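Putative lipase/esterase (Lactobacillus plantarum WCFS1, PDB 3BXP) probably hydrolyses carboxylic ester bonds as a carboxylesterase of the alpha/beta-hydrolase superfamily. Local coordinates at residues I37-P42 and D95-Q100; H148-L153 and L264-E269; G128-P133 and Y139-Y144. All coordinates share one frame; numbering follows the deposited sequence. Where two conformers were deposited one is given.

Contact 1: I37-P42 and D95-Q100; sequences IMIICP and DWITTQ
With CG1 of I37 turned anti to the backbone N (chi1 179°), its CD1 is carried out from the strand toward the helix. I97 answers from the helix with CG1 anti to its carbonyl carbon (chi1 -74°), and its nearly extended chain brings CD1 down to the strand. I37 and I97 therefore meet tip to tip, CD1 of I37 lying 4.1 Å from CG2 of I97. I39 and I97 cross obliquely and sit closer, with only 3.4 Å between CD1 of I39 and CD1 of I97; CD1 of I97 also presses on CG1 of I39, at 3.5 Å, so packing here is tight. This is how strand 35-41, in the middle of the alpha/beta-hydrolase sheet, receives helix 85-99 on one face: I37 and I39 point to the helix, and the selenomethionine M38 between them points away. With an alanine here in place of I97, everything beyond CB is gone, and I37 and I39 would probably lose their common partner on the helix, opening a gap between sheet and helix. Toward its C-terminal end the helix holds its own hydroxyls: T98 OG1 donates to D95 O at 2.7 Å, in the carbonyl plane, and T99 OG1 does the same to W96 O at 2.6 Å. Q100 folds back over the indole of W96, CG standing 3.8 Å above the ring centre.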
ATOM      1  N   ILE B  37      20.271  -4.473  13.108  1.00 18.47           N
ATOM      2  CA  ILE B  37      19.548  -4.363  14.381  1.00 16.80           C
ATOM      3  C   ILE B  37      18.295  -3.514  14.188  1.00 19.69           C
ATOM      4  O   ILE B  37      18.312  -2.457  13.521  1.00 21.53           O
ATOM      5  CB  ILE B  37      20.492  -3.735  15.502  1.00 19.42           C
ATOM      6  CG1 ILE B  37      19.798  -3.564  16.874  1.00 21.26           C
ATOM      7  CG2 ILE B  37      21.024  -2.342  15.104  1.00 22.85           C
ATOM      8  CD1 ILE B  37      20.736  -3.688  18.035  1.00 19.39           C
HETATM    9  N   MSE B  38      17.225  -3.981  14.770  1.00 19.35           N
HETATM   10  CA  MSE B  38      15.945  -3.265  14.730  1.00 19.71           C
HETATM   11  C   MSE B  38      15.628  -2.753  16.107  1.00 21.22           C
HETATM   12  O   MSE B  38      15.510  -3.512  17.049  1.00 19.99           O
HETATM   13  CB  MSE B  38      14.794  -4.171  14.287  1.00 22.59           C
HETATM   14  CG  MSE B  38      13.551  -3.416  14.111  1.00 22.90           C
HETATM   15 SE   MSE B  38      12.152  -4.528  13.320  0.75 22.67          SE
HETATM   16  CE  MSE B  38      12.996  -4.872  11.580  1.00 30.89           C
ATOM     17  N   ILE B  39      15.383  -1.456  16.175  1.00 17.47           N
ATOM     18  CA  ILE B  39      14.893  -0.795  17.399  1.00 20.68           C
ATOM     19  C   ILE B  39      13.387  -0.574  17.315  1.00 19.44           C
ATOM     20  O   ILE B  39      12.902   0.122  16.410  1.00 22.00           O
ATOM     21  CB  ILE B  39      15.532   0.601  17.584  1.00 22.51           C
ATOM     22  CG1 ILE B  39      17.060   0.547  17.648  1.00 21.72           C
ATOM     23  CG2 ILE B  39      14.940   1.297  18.867  1.00 21.42           C
ATOM     24  CD1 ILE B  39      17.700   1.996  17.572  1.00 20.70           C
ATOM     25  N   ILE B  40      12.685  -1.169  18.259  1.00 16.84           N
ATOM     26  CA  ILE B  40      11.200  -1.233  18.240  1.00 18.87           C
ATOM     27  C   ILE B  40      10.637  -0.232  19.249  1.00 21.62           C
ATOM     28  O   ILE B  40      10.965  -0.287  20.471  1.00 21.40           O
ATOM     29  CB  ILE B  40      10.679  -2.668  18.538  1.00 19.45           C
ATOM     30  CG1 ILE B  40      11.059  -3.670  17.444  1.00 24.80           C
ATOM     31  CG2 ILE B  40       9.146  -2.628  18.714  1.00 17.80           C
ATOM     32  CD1 ILE B  40      10.896  -5.138  17.881  1.00 27.67           C
ATOM     33  N   CYS B  41       9.887   0.753  18.722  1.00 20.57           N
ATOM     34  CA  CYS B  41       9.148   1.688  19.530  1.00 18.62           C
ATOM     35  C   CYS B  41       7.704   1.158  19.580  1.00 16.96           C
ATOM     36  O   CYS B  41       7.031   1.174  18.587  1.00 19.01           O
ATOM     37  CB  CYS B  41       9.212   3.108  18.943  1.00 18.35           C
ATOM     38  SG  CYS B  41      10.855   3.800  19.078  1.00 23.96           S
ATOM     39  N   PRO B  42       7.273   0.616  20.728  1.00 18.83           N
ATOM     40  CA  PRO B  42       5.964  -0.052  20.851  1.00 20.95           C
ATOM     41  C   PRO B  42       4.748   0.869  20.665  1.00 18.77           C
ATOM     42  O   PRO B  42       4.863   2.132  20.745  1.00 20.12           O
ATOM     43  CB  PRO B  42       5.970  -0.608  22.278  1.00 21.62           C
ATOM     44  CG  PRO B  42       7.393  -0.581  22.718  1.00 29.17           C
ATOM     45  CD  PRO B  42       8.044   0.554  22.001  1.00 21.77           C
ATOM     46  N   ASP B  95      22.748   5.803  19.947  1.00 17.81           N
ATOM     47  CA  ASP B  95      24.114   5.998  20.460  1.00 18.37           C
ATOM     48  C   ASP B  95      24.573   4.829  21.325  1.00 20.13           C
ATOM     49  O   ASP B  95      25.625   4.223  21.123  1.00 20.66           O
ATOM     50  CB  ASP B  95      24.139   7.291  21.256  1.00 17.14           C
ATOM     51  CG  ASP B  95      25.522   7.695  21.705  1.00 24.15           C
ATOM     52  OD1 ASP B  95      26.062   6.977  22.525  1.00 22.12           O
ATOM     53  OD2 ASP B  95      26.033   8.748  21.304  1.00 20.51           O
ATOM     54  N   TRP B  96      23.717   4.428  22.256  1.00 21.58           N
ATOM     55  CA  TRP B  96      24.074   3.291  23.110  1.00 18.33           C
ATOM     56  C   TRP B  96      24.393   2.023  22.291  1.00 16.22           C
ATOM     57  O   TRP B  96      25.393   1.330  22.510  1.00 19.45           O
ATOM     58  CB  TRP B  96      22.978   3.042  24.148  1.00 20.76           C
ATOM     59  CG  TRP B  96      23.316   1.928  25.072  1.00 19.98           C
ATOM     60  CD1 TRP B  96      24.155   1.972  26.172  1.00 21.99           C
ATOM     61  CD2 TRP B  96      22.824   0.577  24.994  1.00 20.77           C
ATOM     62  NE1 TRP B  96      24.194   0.723  26.767  1.00 22.62           N
ATOM     63  CE2 TRP B  96      23.398  -0.139  26.061  1.00 24.66           C
ATOM     64  CE3 TRP B  96      21.937  -0.091  24.124  1.00 21.10           C
ATOM     65  CZ2 TRP B  96      23.114  -1.501  26.284  1.00 22.73           C
ATOM     66  CZ3 TRP B  96      21.676  -1.443  24.345  1.00 21.19           C
ATOM     67  CH2 TRP B  96      22.264  -2.121  25.419  1.00 24.84           C
ATOM     68  N   ILE B  97      23.576   1.758  21.277  1.00 19.93           N
ATOM     69  CA  ILE B  97      23.796   0.599  20.408  1.00 17.30           C
ATOM     70  C   ILE B  97      25.185   0.694  19.787  1.00 18.58           C
ATOM     71  O   ILE B  97      25.878  -0.311  19.716  1.00 18.65           O
ATOM     72  CB  ILE B  97      22.690   0.485  19.334  1.00 16.79           C
ATOM     73  CG1 ILE B  97      21.376  -0.025  19.990  1.00 21.96           C
ATOM     74  CG2 ILE B  97      23.134  -0.399  18.170  1.00 18.31           C
ATOM     75  CD1 ILE B  97      20.117   0.219  19.214  1.00 22.22           C
ATOM     76  N   THR B  98      25.579   1.880  19.326  1.00 17.84           N
ATOM     77  CA  THR B  98      26.900   2.018  18.722  1.00 18.31           C
ATOM     78  C   THR B  98      28.001   1.663  19.717  1.00 18.49           C
ATOM     79  O   THR B  98      29.010   1.081  19.354  1.00 18.74           O
ATOM     80  CB  THR B  98      27.194   3.409  18.065  1.00 20.66           C
ATOM     81  OG1 THR B  98      27.287   4.457  19.035  1.00 20.48           O
ATOM     82  CG2 THR B  98      26.164   3.745  17.026  1.00 19.04           C
ATOM     83  N   THR B  99      27.808   1.999  20.986  1.00 19.45           N
ATOM     84  CA  THR B  99      28.813   1.756  21.958  1.00 19.29           C
ATOM     85  C   THR B  99      28.903   0.241  22.185  1.00 18.05           C
ATOM     86  O   THR B  99      29.910  -0.218  22.700  1.00 20.98           O
ATOM     87  CB  THR B  99      28.588   2.498  23.323  1.00 19.32           C
ATOM     88  OG1 THR B  99      27.481   1.928  24.006  1.00 19.91           O
ATOM     89  CG2 THR B  99      28.381   4.024  23.132  1.00 19.15           C
ATOM     90  N   GLN B 100      27.829  -0.510  21.842  1.00 20.07           N
ATOM     91  CA  GLN B 100      27.797  -1.981  22.028  1.00 17.32           C
ATOM     92  C   GLN B 100      28.148  -2.766  20.793  1.00 21.53           C
ATOM     93  O   GLN B 100      27.999  -4.004  20.771  1.00 20.34           O
ATOM     94  CB  GLN B 100      26.383  -2.400  22.446  1.00 20.69           C
ATOM     95  CG  GLN B 100      25.934  -1.706  23.674  1.00 19.66           C
ATOM     96  CD  GLN B 100      26.772  -2.091  24.874  1.00 31.80           C
ATOM     97  OE1 GLN B 100      26.978  -3.277  25.135  1.00 35.03           O
ATOM     98  NE2 GLN B 100      27.286  -1.102  25.587  1.00 33.42           N
TER

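Contact 2: H148-L153 and L264-E269; sequences HAAIIL and LRWLQE
A buried, apolar strand-to-helix contact without hydrogen bonds between the two segments joins A150, I151 and I152 to W266 and L267, where the C-terminal helix 258-269 lies against strand 150-154 in the core of the alpha/beta-hydrolase sheet. The two run almost antiparallel: the axes of segments 150-153 and 264-269 run at 165° to each other, 10.8 Å apart at closest approach, a spacing that side chains from both have to fill. W266 does much of this. Its CG is anti to the backbone N (chi1 -175°), which projects the indole from the helix to the strand, and the six-membered ring arrives there with CH2 foremost. That atom lies 4.0 Å from CB of A150; the small alanine side chain lets the large ring come in close to the backbone. The same CH2 is 3.9 Å from O of I151, a van der Waals approach to a carbonyl that is already part of the sheet. F195, on the next strand, meets the indole as well. I151 itself points to the other face of the sheet, onto V123 and N127 of helix 118-129, the helix that starts within a GxSxG sequence consistent with a nucleophile elbow. The far end of the C-terminal helix reaches the second subunit, E269 OE2 bonding NE2 of Q255 of that chain. Further along the strand, I152 stretches its CD1 to within 4.2 Å of CD1 of L267.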
ATOM      1  N   HIS B 148      20.132   5.817  11.758  1.00 23.43           N
ATOM      2  CA  HIS B 148      19.345   4.767  11.152  1.00 19.64           C
ATOM      3  C   HIS B 148      19.415   4.852   9.649  1.00 18.68           C
ATOM      4  O   HIS B 148      19.735   5.891   9.054  1.00 19.42           O
ATOM      5  CB  HIS B 148      17.915   4.800  11.691  1.00 18.33           C
ATOM      6  CG  HIS B 148      17.136   5.983  11.251  1.00 18.58           C
ATOM      7  ND1 HIS B 148      17.384   7.258  11.710  1.00 18.22           N
ATOM      8  CD2 HIS B 148      16.084   6.082  10.401  1.00 19.77           C
ATOM      9  CE1 HIS B 148      16.546   8.096  11.115  1.00 25.47           C
ATOM     10  NE2 HIS B 148      15.729   7.399  10.337  1.00 22.77           N
ATOM     11  N   ALA B 149      19.185   3.701   9.052  1.00 20.62           N
ATOM     12  CA  ALA B 149      19.261   3.516   7.603  1.00 18.39           C
ATOM     13  C   ALA B 149      17.872   3.472   6.964  1.00 20.50           C
ATOM     14  O   ALA B 149      17.723   3.673   5.761  1.00 20.94           O
ATOM     15  CB  ALA B 149      19.937   2.198   7.387  1.00 18.46           C
ATOM     16  N   ALA B 150      16.889   3.121   7.779  1.00 19.12           N
ATOM     17  CA  ALA B 150      15.485   2.900   7.307  1.00 19.24           C
ATOM     18  C   ALA B 150      14.540   2.773   8.471  1.00 20.85           C
ATOM     19  O   ALA B 150      14.951   2.584   9.614  1.00 20.44           O
ATOM     20  CB  ALA B 150      15.367   1.636   6.445  1.00 21.89           C
ATOM     21  N   ILE B 151      13.255   2.811   8.153  1.00 19.82           N
ATOM     22  CA  ILE B 151      12.214   2.682   9.178  1.00 17.50           C
ATOM     23  C   ILE B 151      11.144   1.735   8.663  1.00 19.34           C
ATOM     24  O   ILE B 151      10.989   1.533   7.452  1.00 20.49           O
ATOM     25  CB  ILE B 151      11.566   4.092   9.633  1.00 18.19           C
ATOM     26  CG1 ILE B 151      10.609   4.695   8.587  1.00 18.89           C
ATOM     27  CG2 ILE B 151      12.675   5.072  10.044  1.00 22.75           C
ATOM     28  CD1 ILE B 151       9.846   5.957   9.060  1.00 20.36           C
ATOM     29  N   ILE B 152      10.453   1.153   9.619  1.00 19.04           N
ATOM     30  CA  ILE B 152       9.264   0.317   9.384  1.00 19.54           C
ATOM     31  C   ILE B 152       8.186   0.908  10.266  1.00 19.10           C
ATOM     32  O   ILE B 152       8.452   1.215  11.433  1.00 21.05           O
ATOM     33  CB  ILE B 152       9.510  -1.178   9.797  1.00 19.78           C
ATOM     34  CG1 ILE B 152      10.463  -1.877   8.811  1.00 18.42           C
ATOM     35  CG2 ILE B 152       8.180  -1.933   9.859  1.00 22.28           C
ATOM     36  CD1 ILE B 152      10.946  -3.244   9.280  1.00 22.76           C
ATOM     37  N   LEU B 153       7.007   1.120   9.677  1.00 18.64           N
ATOM     38  CA  LEU B 153       5.861   1.646  10.413  1.00 19.06           C
ATOM     39  C   LEU B 153       4.669   0.750  10.270  1.00 17.75           C
ATOM     40  O   LEU B 153       4.241   0.449   9.157  1.00 19.38           O
ATOM     41  CB  LEU B 153       5.476   3.069   9.943  1.00 18.98           C
ATOM     42  CG  LEU B 153       6.549   4.166  10.046  1.00 19.97           C
ATOM     43  CD1 LEU B 153       6.035   5.448   9.383  1.00 17.30           C
ATOM     44  CD2 LEU B 153       6.838   4.408  11.544  1.00 22.42           C
ATOM     45  N   LEU B 264      10.542  -8.115   5.341  1.00 19.83           N
ATOM     46  CA  LEU B 264      11.865  -8.721   5.237  1.00 22.20           C
ATOM     47  C   LEU B 264      12.402  -8.619   3.821  1.00 22.05           C
ATOM     48  O   LEU B 264      13.567  -8.232   3.610  1.00 22.43           O
ATOM     49  CB  LEU B 264      11.810 -10.167   5.696  1.00 22.15           C
ATOM     50  CG  LEU B 264      11.612 -10.179   7.230  1.00 23.11           C
ATOM     51  CD1 LEU B 264      11.266 -11.526   7.754  1.00 24.81           C
ATOM     52  CD2 LEU B 264      12.874  -9.641   8.007  1.00 26.18           C
ATOM     53  N   ARG B 265      11.551  -8.911   2.834  0.50 20.66           N
ATOM     54  CA  ARG B 265      11.978  -8.825   1.443  0.50 21.12           C
ATOM     55  C   ARG B 265      12.373  -7.398   1.098  0.50 21.73           C
ATOM     56  O   ARG B 265      13.348  -7.165   0.377  0.50 21.91           O
ATOM     57  CB  ARG B 265      10.873  -9.313   0.480  0.50 21.10           C
ATOM     58  CG  ARG B 265      10.437 -10.752   0.703  0.50 18.62           C
ATOM     59  N   TRP B 266      11.600  -6.435   1.596  1.00 21.70           N
ATOM     60  CA  TRP B 266      11.902  -5.029   1.365  1.00 19.70           C
ATOM     61  C   TRP B 266      13.285  -4.674   1.937  1.00 21.81           C
ATOM     62  O   TRP B 266      14.049  -3.907   1.341  1.00 21.18           O
ATOM     63  CB  TRP B 266      10.838  -4.122   2.019  1.00 19.84           C
ATOM     64  CG  TRP B 266      10.972  -2.679   1.771  1.00 20.76           C
ATOM     65  CD1 TRP B 266      10.564  -1.980   0.675  1.00 23.19           C
ATOM     66  CD2 TRP B 266      11.568  -1.724   2.653  1.00 20.14           C
ATOM     67  NE1 TRP B 266      10.859  -0.648   0.823  1.00 22.30           N
ATOM     68  CE2 TRP B 266      11.462  -0.465   2.041  1.00 19.02           C
ATOM     69  CE3 TRP B 266      12.101  -1.818   3.941  1.00 22.23           C
ATOM     70  CZ2 TRP B 266      11.907   0.719   2.656  1.00 18.98           C
ATOM     71  CZ3 TRP B 266      12.588  -0.643   4.539  1.00 19.68           C
ATOM     72  CH2 TRP B 266      12.457   0.594   3.917  1.00 18.45           C
ATOM     73  N   LEU B 267      13.598  -5.223   3.102  1.00 21.24           N
ATOM     74  CA  LEU B 267      14.877  -4.897   3.747  1.00 21.45           C
ATOM     75  C   LEU B 267      16.002  -5.461   2.888  1.00 21.44           C
ATOM     76  O   LEU B 267      17.025  -4.840   2.724  1.00 24.17           O
ATOM     77  CB  LEU B 267      14.923  -5.444   5.163  1.00 19.13           C
ATOM     78  CG  LEU B 267      14.080  -4.740   6.228  1.00 22.91           C
ATOM     79  CD1 LEU B 267      14.035  -5.543   7.518  1.00 23.24           C
ATOM     80  CD2 LEU B 267      14.591  -3.326   6.480  1.00 24.09           C
ATOM     81  N   GLN B 268      15.753  -6.634   2.327  1.00 21.56           N
ATOM     82  CA  GLN B 268      16.685  -7.256   1.405  1.00 23.84           C
ATOM     83  C   GLN B 268      16.865  -6.381   0.179  1.00 20.17           C
ATOM     84  O   GLN B 268      17.997  -6.161  -0.284  1.00 21.44           O
ATOM     85  CB  GLN B 268      16.221  -8.632   1.014  1.00 24.73           C
ATOM     86  CG  GLN B 268      16.334  -9.679   2.157  1.00 29.57           C
ATOM     87  CD  GLN B 268      15.719 -11.015   1.788  1.00 30.69           C
ATOM     88  OE1 GLN B 268      14.674 -11.070   1.136  1.00 34.60           O
ATOM     89  NE2 GLN B 268      16.377 -12.116   2.187  1.00 36.04           N
ATOM     90  N   GLU B 269      15.765  -5.886  -0.376  1.00 20.85           N
ATOM     91  CA  GLU B 269      15.848  -5.051  -1.568  1.00 21.67           C
ATOM     92  C   GLU B 269      16.651  -3.800  -1.253  1.00 22.75           C
ATOM     93  O   GLU B 269      17.284  -3.269  -2.114  1.00 24.95           O
ATOM     94  CB  GLU B 269      14.461  -4.581  -2.081  1.00 23.84           C
ATOM     95  CG  GLU B 269      13.602  -5.720  -2.590  1.00 24.57           C
ATOM     96  CD  GLU B 269      12.123  -5.370  -2.771  1.00 28.08           C
ATOM     97  OE1 GLU B 269      11.661  -4.299  -2.303  1.00 28.39           O
ATOM     98  OE2 GLU B 269      11.418  -6.214  -3.354  1.00 34.05           O
TER

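Contact 3: G128-P133 and Y139-Y144; sequences GVATQP and YHLDHY
V129, near the C-terminal end of helix 118-129, meets both Y139 and L141. Its CG1 is anti to the backbone N (chi1 173°) and wedges between them: 3.7 Å from CD2 of Y139, approached obliquely to the ring, and 3.6 Å from CD1 of L141. Both partners cross the valine at about a right angle. A130 comes next and adds its CA, 3.9 Å from CD1 of L141, and its CB, 4.0 Å from that same methyl; one leucine branch thus serves two successive residues. From V129 to Q132 the backbone makes a type I beta turn. T131 is tied back through OG1 to O of N127, and Q132 reverses over the turn, its NE2 making a weak bond of 3.1 Å to O of G128. Q132 is also the N-cap of the short helix 133-138, which P133 begins and which packs L135 onto V129. That helix ends in a Schellman motif with H140, at positive phi, as the C-prime residue. The motif swings the chain around so that Y139 and L141, on either side of H140, both face the valine. Y139 sends its polar end elsewhere, OH bonding OD2 of D177, while its carbonyl O takes NE2 of Q88. Across the two segments themselves there are only carbon contacts and no hydrogen bond, which implies that shape and burial hold the faces together, while the turn and the helix-ending bonds set the direction.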
ATOM      1  N   GLY B 128      12.172  12.321  10.270  1.00 21.29           N
ATOM      2  CA  GLY B 128      12.184  13.697   9.760  1.00 22.97           C
ATOM      3  C   GLY B 128      13.190  14.627  10.400  1.00 26.33           C
ATOM      4  O   GLY B 128      14.004  15.244   9.754  1.00 30.13           O
ATOM      5  N   VAL B 129      13.109  14.718  11.707  1.00 21.76           N
ATOM      6  CA  VAL B 129      14.014  15.519  12.522  1.00 21.86           C
ATOM      7  C   VAL B 129      15.499  15.125  12.458  1.00 23.08           C
ATOM      8  O   VAL B 129      16.363  15.989  12.335  1.00 24.36           O
ATOM      9  CB  VAL B 129      13.560  15.460  14.003  1.00 21.90           C
ATOM     10  CG1 VAL B 129      14.571  16.130  14.936  1.00 24.38           C
ATOM     11  CG2 VAL B 129      12.208  16.112  14.135  1.00 23.06           C
ATOM     12  N   ALA B 130      15.773  13.827  12.567  1.00 25.39           N
ATOM     13  CA  ALA B 130      17.142  13.301  12.700  1.00 21.73           C
ATOM     14  C   ALA B 130      17.920  13.402  11.384  1.00 24.48           C
ATOM     15  O   ALA B 130      19.116  13.159  11.395  1.00 27.22           O
ATOM     16  CB  ALA B 130      17.179  11.809  13.223  1.00 25.87           C
ATOM     17  N   THR B 131      17.224  13.746  10.288  1.00 22.41           N
ATOM     18  CA  THR B 131      17.793  13.738   8.941  1.00 25.23           C
ATOM     19  C   THR B 131      17.855  15.160   8.383  1.00 27.43           C
ATOM     20  O   THR B 131      18.229  15.389   7.217  1.00 30.76           O
ATOM     21  CB  THR B 131      16.985  12.799   7.955  1.00 22.03           C
ATOM     22  OG1 THR B 131      15.627  13.212   7.945  1.00 26.45           O
ATOM     23  CG2 THR B 131      17.082  11.302   8.297  1.00 17.83           C
ATOM     24  N   GLN B 132      17.508  16.131   9.224  1.00 31.67           N
ATOM     25  CA  GLN B 132      17.660  17.581   8.899  1.00 31.53           C
ATOM     26  C   GLN B 132      18.569  18.298   9.904  1.00 32.76           C
ATOM     27  O   GLN B 132      18.244  18.400  11.086  1.00 29.36           O
ATOM     28  CB  GLN B 132      16.310  18.282   8.921  1.00 33.60           C
ATOM     29  CG  GLN B 132      15.387  17.801   7.892  1.00 29.88           C
ATOM     30  CD  GLN B 132      14.022  18.418   7.988  1.00 34.42           C
ATOM     31  OE1 GLN B 132      13.893  19.632   7.988  1.00 28.68           O
ATOM     32  NE2 GLN B 132      12.987  17.584   8.028  1.00 34.81           N
ATOM     33  N   PRO B 133      19.718  18.813   9.437  1.00 34.09           N
ATOM     34  CA  PRO B 133      20.711  19.355  10.378  1.00 34.70           C
ATOM     35  C   PRO B 133      20.119  20.404  11.319  1.00 30.68           C
ATOM     36  O   PRO B 133      20.472  20.479  12.487  1.00 33.31           O
ATOM     37  CB  PRO B 133      21.762  19.989   9.452  1.00 34.33           C
ATOM     38  CG  PRO B 133      21.596  19.237   8.134  1.00 38.02           C
ATOM     39  CD  PRO B 133      20.148  18.900   8.032  1.00 35.67           C
ATOM     40  N   TYR B 139      16.645  20.059  18.458  1.00 26.77           N
ATOM     41  CA  TYR B 139      16.111  19.016  19.371  1.00 27.31           C
ATOM     42  C   TYR B 139      17.262  18.260  20.029  1.00 29.61           C
ATOM     43  O   TYR B 139      17.094  17.194  20.652  1.00 30.57           O
ATOM     44  CB  TYR B 139      15.143  18.074  18.625  1.00 27.18           C
ATOM     45  CG  TYR B 139      13.851  18.793  18.274  1.00 24.74           C
ATOM     46  CD1 TYR B 139      12.935  19.169  19.262  1.00 25.19           C
ATOM     47  CD2 TYR B 139      13.551  19.086  16.985  1.00 24.73           C
ATOM     48  CE1 TYR B 139      11.777  19.844  18.952  1.00 23.61           C
ATOM     49  CE2 TYR B 139      12.393  19.749  16.647  1.00 20.01           C
ATOM     50  CZ  TYR B 139      11.507  20.140  17.635  1.00 28.24           C
ATOM     51  OH  TYR B 139      10.335  20.800  17.305  1.00 28.60           O
ATOM     52  N   HIS B 140      18.441  18.854  19.877  1.00 29.20           N
ATOM     53  CA  HIS B 140      19.619  18.429  20.595  1.00 32.66           C
ATOM     54  C   HIS B 140      20.032  17.013  20.264  1.00 32.82           C
ATOM     55  O   HIS B 140      20.435  16.303  21.173  1.00 37.54           O
ATOM     56  CB  HIS B 140      19.350  18.551  22.102  1.00 34.03           C
ATOM     57  CG  HIS B 140      18.904  19.925  22.524  1.00 40.65           C
ATOM     58  ND1 HIS B 140      19.791  20.940  22.822  1.00 49.18           N
ATOM     59  CD2 HIS B 140      17.666  20.456  22.663  1.00 47.03           C
ATOM     60  CE1 HIS B 140      19.116  22.032  23.139  1.00 48.58           C
ATOM     61  NE2 HIS B 140      17.825  21.766  23.050  1.00 53.64           N
ATOM     62  N   LEU B 141      19.927  16.613  18.992  1.00 31.59           N
ATOM     63  CA  LEU B 141      20.185  15.233  18.551  1.00 32.10           C
ATOM     64  C   LEU B 141      21.613  15.092  18.049  1.00 35.15           C
ATOM     65  O   LEU B 141      22.087  13.998  17.689  1.00 33.65           O
ATOM     66  CB  LEU B 141      19.232  14.773  17.436  1.00 31.94           C
ATOM     67  CG  LEU B 141      17.731  14.690  17.695  1.00 25.49           C
ATOM     68  CD1 LEU B 141      16.969  14.025  16.515  1.00 28.82           C
ATOM     69  CD2 LEU B 141      17.450  14.042  19.055  1.00 24.73           C
ATOM     70  N   ASP B 142      22.300  16.217  17.980  0.50 36.08           N
ATOM     71  CA  ASP B 142      23.661  16.231  17.458  0.50 35.13           C
ATOM     72  C   ASP B 142      24.659  15.936  18.582  0.50 34.04           C
ATOM     73  O   ASP B 142      25.867  15.982  18.389  0.50 33.57           O
ATOM     74  CB  ASP B 142      23.957  17.559  16.742  0.50 35.84           C
ATOM     75  CG  ASP B 142      23.652  18.784  17.596  0.50 36.53           C
ATOM     76  OD1 ASP B 142      23.441  18.645  18.821  0.50 37.14           O
ATOM     77  OD2 ASP B 142      23.643  19.898  17.029  0.50 40.69           O
ATOM     78  N   HIS B 143      24.131  15.611  19.754  1.00 32.80           N
ATOM     79  CA  HIS B 143      24.938  15.160  20.858  1.00 32.08           C
ATOM     80  C   HIS B 143      25.142  13.630  20.792  1.00 31.94           C
ATOM     81  O   HIS B 143      25.953  13.050  21.509  1.00 30.33           O
ATOM     82  CB  HIS B 143      24.270  15.616  22.159  1.00 36.67           C
ATOM     83  CG  HIS B 143      24.181  17.113  22.270  1.00 46.34           C
ATOM     84  ND1 HIS B 143      23.766  17.913  21.219  1.00 50.02           N
ATOM     85  CD2 HIS B 143      24.500  17.957  23.281  1.00 46.04           C
ATOM     86  CE1 HIS B 143      23.815  19.181  21.588  1.00 51.61           C
ATOM     87  NE2 HIS B 143      24.248  19.234  22.837  1.00 50.87           N
ATOM     88  N   TYR B 144      24.416  12.977  19.895  1.00 22.69           N
ATOM     89  CA  TYR B 144      24.426  11.520  19.868  1.00 20.69           C
ATOM     90  C   TYR B 144      25.055  10.991  18.597  1.00 23.64           C
ATOM     91  O   TYR B 144      24.899  11.548  17.548  1.00 20.71           O
ATOM     92  CB  TYR B 144      22.987  10.968  19.919  1.00 24.38           C
ATOM     93  CG  TYR B 144      22.181  11.504  21.062  1.00 19.92           C
ATOM     94  CD1 TYR B 144      22.498  11.185  22.356  1.00 23.77           C
ATOM     95  CD2 TYR B 144      21.083  12.306  20.824  1.00 19.39           C
ATOM     96  CE1 TYR B 144      21.752  11.676  23.410  1.00 28.56           C
ATOM     97  CE2 TYR B 144      20.325  12.778  21.840  1.00 23.68           C
ATOM     98  CZ  TYR B 144      20.665  12.476  23.144  1.00 23.95           C
ATOM     99  OH  TYR B 144      19.901  12.997  24.170  1.00 25.28           O
TER

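In the fold
From the N terminus, contact 1 comes first: 52 residues, including helix 54-63 and strand 67-72, lie between its segments before helix 85-99 returns to strand 35-41. Contact 3 then closes a tight loop round helix 133-138. Contact 2 opens four residues later, at H148, and closes over 110 residues, bringing the C-terminal helix back to strand 150-154. The three loops follow in series; none nests or crosses. Contacts 1 and 2 work on opposite faces of one sheet and meet where CE of M38 lies 3.5 Å from CD1 of I152. At the periphery, D95 of contact 1 packs against Y144 of contact 3.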